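Local coordinates for protein putative ribose operon repressor (PDB 3EGC) that probably acts as a LacI-family transcriptional repressor that binds regulatory DNA and carries a periplasmic-binding-protein-like sugar-binding domain, at residues L13-I18 and L43-E48; I69-E74 and V91-E96. All coordinates share one frame; numbering follows the deposited sequence.

The chain runs up strand 10-15, back through helix 21-36 and then along strand 40-45 in the same direction as 10-15, where contact 1 closes the first beta-alpha-beta unit. It then continues through helix 50-62 to strand 67-70, by helix 78-82 to strand 90-93, and there contact 2 closes a second, shorter loop. The two loops follow one another in series, neither nesting nor crossing. In space they are neighbours, with centres about 10 Å apart, because strands 10-15 and 67-70 lie side by side: I14 O and A71 N are 2.9 Å apart. Together they set four parallel strands in the order 40-45, 10-15, 67-70, 90-93, and join the loops that follow the C-terminal ends of these strands.

Contact 1 of 2, residues L13-I18 and L43-E48; sequences LIVSDI and LANTAE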
loop_
_atom_site.group_PDB
_atom_site.type_symbol
_atom_site.label_atom_id
_atom_site.label_comp_id
_atom_site.label_asym_id
_atom_site.label_seq_id
_atom_site.Cartn_x
_atom_site.Cartn_y
_atom_site.Cartn_z
ATOM N N LEU A 13 11.050 12.330 5.787
ATOM C CA LEU A 13 9.691 12.077 5.320
ATOM C C LEU A 13 8.909 11.458 6.462
ATOM O O LEU A 13 9.315 10.437 7.034
ATOM C CB LEU A 13 9.639 11.162 4.113
ATOM C CG LEU A 13 8.263 10.638 3.698
ATOM C CD1 LEU A 13 7.274 11.777 3.308
ATOM C CD2 LEU A 13 8.333 9.607 2.551
ATOM N N ILE A 14 7.882 12.150 6.879
ATOM C CA ILE A 14 7.106 11.709 8.013
ATOM C C ILE A 14 5.710 11.515 7.510
ATOM O O ILE A 14 5.129 12.408 6.991
ATOM C CB ILE A 14 7.132 12.735 9.190
ATOM C CG1 ILE A 14 8.559 12.846 9.741
ATOM C CG2 ILE A 14 6.085 12.335 10.295
ATOM C CD1 ILE A 14 8.782 13.938 10.849
ATOM N N VAL A 15 5.195 10.321 7.654
ATOM C CA VAL A 15 3.957 9.960 7.054
ATOM C C VAL A 15 2.982 9.469 8.127
ATOM O O VAL A 15 3.361 8.690 8.993
ATOM C CB VAL A 15 4.269 8.895 5.971
ATOM C CG1 VAL A 15 3.202 7.848 5.845
ATOM C CG2 VAL A 15 4.584 9.596 4.634
ATOM N N SER A 16 1.710 9.857 8.031
ATOM C CA SER A 16 0.728 9.457 9.005
ATOM C C SER A 16 0.313 7.952 8.939
ATOM O O SER A 16 -0.100 7.352 9.991
ATOM C CB SER A 16 -0.480 10.335 8.883
ATOM O OG SER A 16 -0.879 10.474 7.514
ATOM N N ASP A 17 0.423 7.330 7.753
ATOM C CA ASP A 17 0.153 5.911 7.681
ATOM C C ASP A 17 0.755 5.181 6.463
ATOM O O ASP A 17 0.082 5.014 5.461
ATOM C CB ASP A 17 -1.358 5.640 7.781
ATOM C CG ASP A 17 -1.670 4.184 7.834
ATOM O OD1 ASP A 17 -0.722 3.348 7.896
ATOM O OD2 ASP A 17 -2.867 3.846 7.784
ATOM N N ILE A 18 2.017 4.751 6.576
ATOM C CA ILE A 18 2.704 4.139 5.433
ATOM C C ILE A 18 1.969 2.844 4.877
ATOM O O ILE A 18 2.078 2.498 3.687
ATOM C CB ILE A 18 4.181 3.857 5.765
ATOM C CG1 ILE A 18 4.984 3.602 4.476
ATOM C CG2 ILE A 18 4.295 2.658 6.761
ATOM C CD1 ILE A 18 5.067 4.830 3.616
ATOM N N LEU A 43 12.866 7.838 6.880
ATOM C CA LEU A 43 11.428 7.590 6.940
ATOM C C LEU A 43 10.929 7.433 8.358
ATOM O O LEU A 43 11.566 6.790 9.161
ATOM C CB LEU A 43 11.041 6.386 6.111
ATOM C CG LEU A 43 9.648 5.815 6.307
ATOM C CD1 LEU A 43 8.586 6.722 5.621
ATOM C CD2 LEU A 43 9.589 4.325 5.751
ATOM N N ALA A 44 9.822 8.100 8.677
ATOM C CA ALA A 44 9.143 7.821 9.904
ATOM C C ALA A 44 7.667 7.568 9.613
ATOM O O ALA A 44 7.048 8.177 8.699
ATOM C CB ALA A 44 9.348 8.905 10.882
ATOM N N ASN A 45 7.121 6.640 10.365
ATOM C CA ASN A 45 5.694 6.307 10.255
ATOM C C ASN A 45 5.026 6.541 11.579
ATOM O O ASN A 45 5.450 5.964 12.517
ATOM C CB ASN A 45 5.485 4.839 9.832
ATOM C CG ASN A 45 3.995 4.467 9.738
ATOM O OD1 ASN A 45 3.195 5.191 9.151
ATOM N ND2 ASN A 45 3.639 3.353 10.310
ATOM N N THR A 46 3.988 7.369 11.627
ATOM C CA THR A 46 3.382 7.795 12.911
ATOM C C THR A 46 2.153 7.028 13.275
ATOM O O THR A 46 1.746 7.092 14.400
ATOM C CB THR A 46 2.973 9.313 12.930
ATOM O OG1 THR A 46 1.830 9.545 12.083
ATOM C CG2 THR A 46 4.107 10.191 12.509
ATOM N N ALA A 47 1.554 6.318 12.324
ATOM C CA ALA A 47 0.282 5.626 12.539
ATOM C C ALA A 47 -0.765 6.538 13.160
ATOM O O ALA A 47 -1.520 6.093 13.992
ATOM C CB ALA A 47 0.440 4.345 13.379
ATOM N N GLU A 48 -0.787 7.791 12.710
ATOM C CA GLU A 48 -1.855 8.768 13.016
ATOM C C GLU A 48 -1.813 9.193 14.486
ATOM O O GLU A 48 -2.823 9.585 15.053
ATOM C CB GLU A 48 -3.246 8.256 12.632
ATOM C CG GLU A 48 -3.505 8.133 11.148
ATOM C CD GLU A 48 -3.748 9.470 10.417
ATOM O OE1 GLU A 48 -4.021 10.491 11.087
ATOM O OE2 GLU A 48 -3.666 9.490 9.157
#
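T46 OG1, 3.3 Å from S16 CA, is held by two hydrogen bonds, one with S73 OG and one from E48 N at 3.2 Å. The E48 bond makes an ST turn; chi1 of 71° sets T46 OG1 between its own backbone N and carbonyl carbon, where it can accept that N-H. E48 N also makes a weak bond to S16 O, a further contact between the loops beyond the strands. On the face that carries L13, V15 and L43, N45 extends CG anti to its backbone N and presents OD1 to I18 N at 2.9 Å. That bond is nearly straight at the hydrogen (172°), although the donor stands well above the amide carbonyl plane. The amide is also packed against I18, whose CG2 lies 3.5 Å from N45 CG. In the parallel strands A44 N bonds L13 O, V15 N bonds A44 O and T46 N bonds V15 O. The side chains of I14 and T46 cross at about a right angle, with I14 CG2 3.7 Å from T46 CG2. Strand 10-15 is sandwiched: I14 packs on A56, V57 and F60 of helix 50-62, L13 and V15 on A27 and F23 of helix 21-36, with strand 67-70 along its other edge.

Contact 2 of 2, residues I69-E74 and V91-E96; sequences ILAPSE and VAVNRE
P72 and R95 meet just beyond two parallel strands of a beta-alpha-beta unit, in the Rossmann-like sheet of the periplasmic-binding-protein fold. The R95 side chain leaves with CG beside its backbone N (chi1 -78°), then bends at chi2 and again at chi3, and the guanidinium comes to lie with P72 O over one of its faces. NH2 is only 2.7 Å from P72 O, but the angle is too poor for a hydrogen bond, so the carbonyl sits against the flat group instead of taking an N-H from its rim. E74 N approaches differently, at the edge and in the guanidinium plane; as both are donors, nothing bonds there. E48 makes a long, weak ion pair with R95 NH2 and may contribute a favourable charge.

Behind this, the strands are tied by L70 N to V91 O at 2.9 Å and by V93 N to L70 O at 3.0 Å. The second donor stands clearly above the carbonyl plane. V93 makes two of the apolar contacts: its CG1, anti to the carbonyl carbon (chi1 -68°), lies 4.0 Å from I69 CG2, the two side chains set aslant, while CG2, between backbone N and carbonyl carbon, meets A71 CB at 3.7 Å. I69, V91 and V93 all pack on helix 241-257, through M249, M251 and L252, and A248. On the opposite face of the strands lie L70 and A92, and P72 CG comes near A92 CB. After V93 the chain reverses in a classic gamma turn centred on N94, closed by R95 N to V93 O. The pyrrolidine ring of P72 fits against that turn, its CD 3.3 Å from V93 O and its CG 3.4 Å from R95 O.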
loop_
_atom_site.group_PDB
_atom_site.type_symbol
_atom_site.label_atom_id
_atom_site.label_comp_id
_atom_site.label_asym_id
_atom_site.label_seq_id
_atom_site.Cartn_x
_atom_site.Cartn_y
_atom_site.Cartn_z
ATOM N N ILE A 69 9.261 16.707 4.588
ATOM C CA ILE A 69 7.978 16.491 4.025
ATOM C C ILE A 69 7.096 15.793 5.050
ATOM O O ILE A 69 7.425 14.746 5.555
ATOM C CB ILE A 69 8.040 15.637 2.761
ATOM C CG1 ILE A 69 8.918 16.328 1.712
ATOM C CG2 ILE A 69 6.583 15.326 2.296
ATOM C CD1 ILE A 69 8.946 15.587 0.401
ATOM N N LEU A 70 5.921 16.365 5.305
ATOM C CA LEU A 70 5.117 15.900 6.411
ATOM C C LEU A 70 3.677 15.594 5.968
ATOM O O LEU A 70 2.960 16.466 5.510
ATOM C CB LEU A 70 5.144 16.977 7.543
ATOM C CG LEU A 70 4.149 16.738 8.674
ATOM C CD1 LEU A 70 4.393 15.392 9.386
ATOM C CD2 LEU A 70 4.084 17.894 9.751
ATOM N N ALA A 71 3.270 14.360 6.063
ATOM C CA ALA A 71 1.841 14.039 5.979
ATOM C C ALA A 71 1.248 14.093 7.401
ATOM O O ALA A 71 1.382 13.148 8.192
ATOM C CB ALA A 71 1.621 12.650 5.371
ATOM N N PRO A 72 0.603 15.194 7.724
ATOM C CA PRO A 72 0.222 15.444 9.076
ATOM C C PRO A 72 -0.812 14.483 9.672
ATOM O O PRO A 72 -1.766 14.047 9.008
ATOM C CB PRO A 72 -0.336 16.887 9.033
ATOM C CG PRO A 72 0.115 17.453 7.716
ATOM C CD PRO A 72 0.236 16.293 6.828
ATOM N N SER A 73 -0.611 14.179 10.934
ATOM C CA SER A 73 -1.544 13.374 11.665
ATOM C C SER A 73 -2.508 14.381 12.249
ATOM O O SER A 73 -2.171 15.573 12.366
ATOM C CB SER A 73 -0.801 12.659 12.786
ATOM O OG SER A 73 -0.052 11.569 12.264
ATOM N N GLU A 74 -3.710 13.935 12.568
ATOM C CA GLU A 74 -4.735 14.828 13.083
ATOM C C GLU A 74 -4.308 15.257 14.463
ATOM O O GLU A 74 -4.062 14.413 15.320
ATOM C CB GLU A 74 -6.088 14.120 13.191
ATOM C CG GLU A 74 -7.230 15.040 13.596
ATOM C CD GLU A 74 -8.568 14.337 13.648
ATOM O OE1 GLU A 74 -8.604 13.097 13.696
ATOM O OE2 GLU A 74 -9.601 15.029 13.677
ATOM N N VAL A 91 7.399 21.063 3.855
ATOM C CA VAL A 91 6.207 21.027 3.052
ATOM C C VAL A 91 5.301 19.905 3.445
ATOM O O VAL A 91 5.763 18.804 3.682
ATOM C CB VAL A 91 6.441 21.124 1.541
ATOM C CG1 VAL A 91 7.907 21.569 1.173
ATOM C CG2 VAL A 91 6.024 19.937 0.909
ATOM N N ALA A 92 4.019 20.245 3.618
ATOM C CA ALA A 92 2.968 19.300 3.962
ATOM C C ALA A 92 2.400 18.662 2.706
ATOM O O ALA A 92 2.295 19.322 1.651
ATOM C CB ALA A 92 1.823 20.013 4.771
ATOM N N VAL A 93 1.965 17.413 2.830
ATOM C CA VAL A 93 1.188 16.804 1.707
ATOM C C VAL A 93 -0.131 16.363 2.280
ATOM O O VAL A 93 -0.203 16.044 3.519
ATOM C CB VAL A 93 1.895 15.549 1.087
ATOM C CG1 VAL A 93 3.137 15.968 0.389
ATOM C CG2 VAL A 93 2.198 14.496 2.207
ATOM N N ASN A 94 -1.133 16.324 1.386
ATOM C CA ASN A 94 -2.431 15.726 1.625
ATOM C C ASN A 94 -3.314 16.650 2.478
ATOM O O ASN A 94 -4.467 16.982 2.084
ATOM C CB ASN A 94 -2.284 14.306 2.186
ATOM C CG ASN A 94 -3.608 13.695 2.674
ATOM O OD1 ASN A 94 -3.701 13.225 3.822
ATOM N ND2 ASN A 94 -4.615 13.712 1.844
ATOM N N ARG A 95 -2.765 17.070 3.622
ATOM C CA ARG A 95 -3.449 17.987 4.536
ATOM C C ARG A 95 -2.522 19.178 4.772
ATOM O O ARG A 95 -1.336 18.974 4.987
ATOM C CB ARG A 95 -3.780 17.326 5.904
ATOM C CG ARG A 95 -4.984 16.407 5.876
ATOM C CD ARG A 95 -4.645 14.976 6.119
ATOM N NE ARG A 95 -4.453 14.674 7.536
ATOM C CZ ARG A 95 -4.639 13.488 8.111
ATOM N NH1 ARG A 95 -5.065 12.433 7.428
ATOM N NH2 ARG A 95 -4.387 13.366 9.403
ATOM N N GLU A 96 -3.067 20.390 4.758
ATOM C CA GLU A 96 -2.259 21.588 4.939
ATOM C C GLU A 96 -1.919 21.789 6.421
ATOM O O GLU A 96 -2.577 21.235 7.319
ATOM C CB GLU A 96 -2.989 22.816 4.378
ATOM C CG GLU A 96 -4.169 23.143 5.216
ATOM C CD GLU A 96 -5.063 24.212 4.614
ATOM O OE1 GLU A 96 -5.845 24.808 5.150
ATOM O OE2 GLU A 96 -5.105 24.611 3.568
#